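Local atomic coordinates of putative methyltransferase (PDB entry 3LL7), a protein that is a putative methyltransferase, probably transferring a methyl group from S-adenosylmethionine, though its substrate is not established. Residues V82-K87 with F108-S113. Sequence-based numbering, arbitrary orientation. Where two conformers were deposited one is given.
Sequences VTSSYK and FIALMS
Helix 81-86 and helix 106-112 are steeply inclined to one another in the segments that meet, and they come within 5.3 Å at the CA atoms of S85 and A110. This is a clear case of close helix approach through small residues: the approaches within 4.5 Å all involve the methyl of A110, while K87 and L111 add looser cover. The CB of A110 points at the opposite helix and lies 3.1 Å from the backbone O of S84. The methyl sits over the face of the S84 carbonyl, almost straight above the oxygen, with a C=O...CB angle of about 105°. Beside it, the CB of S84 stands 4.2 Å from the CB of A110, a looser van der Waals touch. The hydroxyl of S84 is turned back along its own helix: chi1 of 72° sets OG between the backbone N and the carbonyl carbon, and from there it bonds to A81 O. The OG of S113 bonds back to the carbonyl O of A110, one turn earlier, at 2.6 Å; the donor sits 22° out of the carbonyl plane. Next to the methyl, the K87 chain and L111 partly screen one another without close contact, while K87 NZ leads off to a salt bridge with E239. Both K87 and L111 touch Y168 of strand 166-173, which pairs in parallel with 96-99 and 204-209, consistent with a Rossmann-like methyltransferase core. Helix 81-86 also packs on strand 225-233 through T83 and Y86, whereas F108 and I109 carry helix 106-112 onto helix 125-138.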
ATOM      1  N   VAL A  82      -8.243  -2.298  -1.270  0.50 21.35           N
ATOM      2  CA  VAL A  82      -7.721  -3.394  -0.443  0.50 20.99           C
ATOM      3  C   VAL A  82      -6.934  -2.954   0.791  0.50 20.73           C
ATOM      4  O   VAL A  82      -7.095  -3.546   1.861  0.50 20.90           O
ATOM      5  CB  VAL A  82      -6.961  -4.460  -1.261  0.50 21.42           C
ATOM      6  CG1 VAL A  82      -7.929  -5.545  -1.727  0.50 21.27           C
ATOM      7  CG2 VAL A  82      -6.253  -3.831  -2.439  0.50 21.34           C
ATOM      8  N   THR A  83      -6.114  -1.913   0.674  1.00 19.96           N
ATOM      9  CA  THR A  83      -5.344  -1.467   1.839  1.00 19.84           C
ATOM     10  C   THR A  83      -6.217  -0.715   2.823  1.00 19.86           C
ATOM     11  O   THR A  83      -6.055  -0.863   4.046  1.00 19.87           O
ATOM     12  CB  THR A  83      -4.147  -0.592   1.456  1.00 20.19           C
ATOM     13  OG1 THR A  83      -4.589   0.526   0.663  1.00 21.88           O
ATOM     14  CG2 THR A  83      -3.145  -1.416   0.667  1.00 19.94           C
ATOM     15  N   SER A  84      -7.160   0.082   2.301  1.00 18.39           N
ATOM     16  CA  SER A  84      -8.065   0.796   3.191  1.00 17.60           C
ATOM     17  C   SER A  84      -8.725  -0.219   4.106  1.00 16.35           C
ATOM     18  O   SER A  84      -8.723  -0.031   5.293  1.00 16.83           O
ATOM     19  CB  SER A  84      -9.111   1.601   2.428  1.00 17.87           C
ATOM     20  OG  SER A  84     -10.069   0.739   1.842  1.00 17.24           O
ATOM     21  N   SER A  85      -9.240  -1.322   3.566  1.00 15.74           N
ATOM     22  CA  SER A  85      -9.909  -2.323   4.432  1.00 15.48           C
ATOM     23  C   SER A  85      -9.044  -3.111   5.428  1.00 14.31           C
ATOM     24  O   SER A  85      -9.555  -3.571   6.464  1.00 15.30           O
ATOM     25  CB  SER A  85     -10.804  -3.271   3.621  1.00 16.38           C
ATOM     26  OG  SER A  85     -10.186  -3.720   2.418  1.00 20.02           O
ATOM     27  N   TYR A  86      -7.759  -3.318   5.117  1.00 11.79           N
ATOM     28  CA  TYR A  86      -6.818  -3.928   6.074  1.00  9.42           C
ATOM     29  C   TYR A  86      -6.717  -3.119   7.361  1.00  8.25           C
ATOM     30  O   TYR A  86      -6.591  -3.670   8.448  1.00  7.84           O
ATOM     31  CB  TYR A  86      -5.415  -4.017   5.456  1.00  9.12           C
ATOM     32  CG  TYR A  86      -4.344  -4.573   6.385  1.00  6.52           C
ATOM     33  CD1 TYR A  86      -4.248  -5.943   6.637  1.00  2.00           C
ATOM     34  CD2 TYR A  86      -3.415  -3.722   7.002  1.00  4.87           C
ATOM     35  CE1 TYR A  86      -3.271  -6.458   7.475  1.00  5.28           C
ATOM     36  CE2 TYR A  86      -2.425  -4.225   7.821  1.00  2.42           C
ATOM     37  CZ  TYR A  86      -2.366  -5.591   8.068  1.00  3.27           C
ATOM     38  OH  TYR A  86      -1.408  -6.093   8.861  1.00  5.06           O
ATOM     39  N   LYS A  87      -6.755  -1.799   7.223  1.00  7.97           N
ATOM     40  CA  LYS A  87      -6.731  -0.890   8.371  1.00  7.73           C
ATOM     41  C   LYS A  87      -7.843  -1.175   9.368  1.00  7.05           C
ATOM     42  O   LYS A  87      -7.673  -0.917  10.566  1.00  5.73           O
ATOM     43  CB  LYS A  87      -6.884   0.567   7.927  1.00  8.83           C
ATOM     44  CG  LYS A  87      -5.703   1.101   7.154  1.00 11.50           C
ATOM     45  CD  LYS A  87      -6.086   2.455   6.542  1.00 14.21           C
ATOM     46  CE  LYS A  87      -5.004   2.915   5.584  1.00 14.87           C
ATOM     47  NZ  LYS A  87      -5.058   2.209   4.268  1.00 17.35           N
ATOM     48  N   PHE A 108     -11.344   6.710   6.175  1.00  8.44           N
ATOM     49  CA  PHE A 108     -12.294   7.009   7.242  1.00  8.23           C
ATOM     50  C   PHE A 108     -13.423   5.994   7.188  1.00  7.91           C
ATOM     51  O   PHE A 108     -13.793   5.449   8.218  1.00  7.96           O
ATOM     52  CB  PHE A 108     -12.887   8.408   7.086  1.00  7.72           C
ATOM     53  CG  PHE A 108     -13.868   8.776   8.144  1.00  7.15           C
ATOM     54  CD1 PHE A 108     -13.435   9.063   9.435  1.00  9.00           C
ATOM     55  CD2 PHE A 108     -15.232   8.913   7.845  1.00  8.30           C
ATOM     56  CE1 PHE A 108     -14.348   9.457  10.443  1.00 10.33           C
ATOM     57  CE2 PHE A 108     -16.151   9.297   8.844  1.00  9.85           C
ATOM     58  CZ  PHE A 108     -15.704   9.564  10.148  1.00  9.18           C
ATOM     59  N   ILE A 109     -13.921   5.710   5.985  1.00  7.51           N
ATOM     60  CA  ILE A 109     -14.999   4.717   5.806  1.00  8.57           C
ATOM     61  C   ILE A 109     -14.553   3.327   6.316  1.00  8.67           C
ATOM     62  O   ILE A 109     -15.324   2.631   6.993  1.00  8.63           O
ATOM     63  CB  ILE A 109     -15.471   4.647   4.322  1.00  8.90           C
ATOM     64  CG1 ILE A 109     -16.070   5.998   3.877  1.00 10.70           C
ATOM     65  CG2 ILE A 109     -16.489   3.517   4.096  1.00 10.94           C
ATOM     66  CD1 ILE A 109     -17.335   6.349   4.571  1.00 15.42           C
ATOM     67  N   ALA A 110     -13.298   2.960   6.033  1.00  8.79           N
ATOM     68  CA  ALA A 110     -12.774   1.658   6.486  1.00  9.22           C
ATOM     69  C   ALA A 110     -12.716   1.612   8.005  1.00  9.61           C
ATOM     70  O   ALA A 110     -13.016   0.584   8.590  1.00 10.38           O
ATOM     71  CB  ALA A 110     -11.405   1.355   5.887  1.00  8.55           C
ATOM     72  N   LEU A 111     -12.330   2.720   8.633  1.00  9.01           N
ATOM     73  CA  LEU A 111     -12.348   2.819  10.104  1.00 10.00           C
ATOM     74  C   LEU A 111     -13.757   2.705  10.666  1.00  9.44           C
ATOM     75  O   LEU A 111     -13.981   2.046  11.685  1.00  9.91           O
ATOM     76  CB  LEU A 111     -11.722   4.123  10.594  1.00  9.77           C
ATOM     77  CG  LEU A 111     -10.303   4.493  10.150  1.00 12.83           C
ATOM     78  CD1 LEU A 111      -9.971   5.849  10.759  1.00 16.09           C
ATOM     79  CD2 LEU A 111      -9.280   3.438  10.537  1.00 13.23           C
HETATM   80  N   MSE A 112     -14.703   3.342   9.987  1.00  9.11           N
HETATM   81  CA  MSE A 112     -16.103   3.335  10.394  1.00  8.11           C
HETATM   82  C   MSE A 112     -16.851   2.031  10.092  1.00  8.23           C
HETATM   83  O   MSE A 112     -17.994   1.870  10.523  1.00  8.45           O
HETATM   84  CB  MSE A 112     -16.814   4.515   9.733  1.00  8.14           C
HETATM   85  CG  MSE A 112     -16.331   5.884  10.210  1.00  6.99           C
HETATM   86 SE   MSE A 112     -16.560   6.205  12.101  0.75  7.80          SE
HETATM   87  CE  MSE A 112     -18.452   5.904  12.249  1.00  8.29           C
ATOM     88  N   SER A 113     -16.219   1.099   9.372  1.00  8.40           N
ATOM     89  CA  SER A 113     -16.765  -0.267   9.240  1.00  9.37           C
ATOM     90  C   SER A 113     -16.762  -0.946  10.598  1.00  9.33           C
ATOM     91  O   SER A 113     -17.473  -1.923  10.804  1.00  9.93           O
ATOM     92  CB  SER A 113     -15.997  -1.121   8.222  1.00  9.24           C
ATOM     93  OG  SER A 113     -14.689  -1.454   8.685  1.00 10.27           O
TER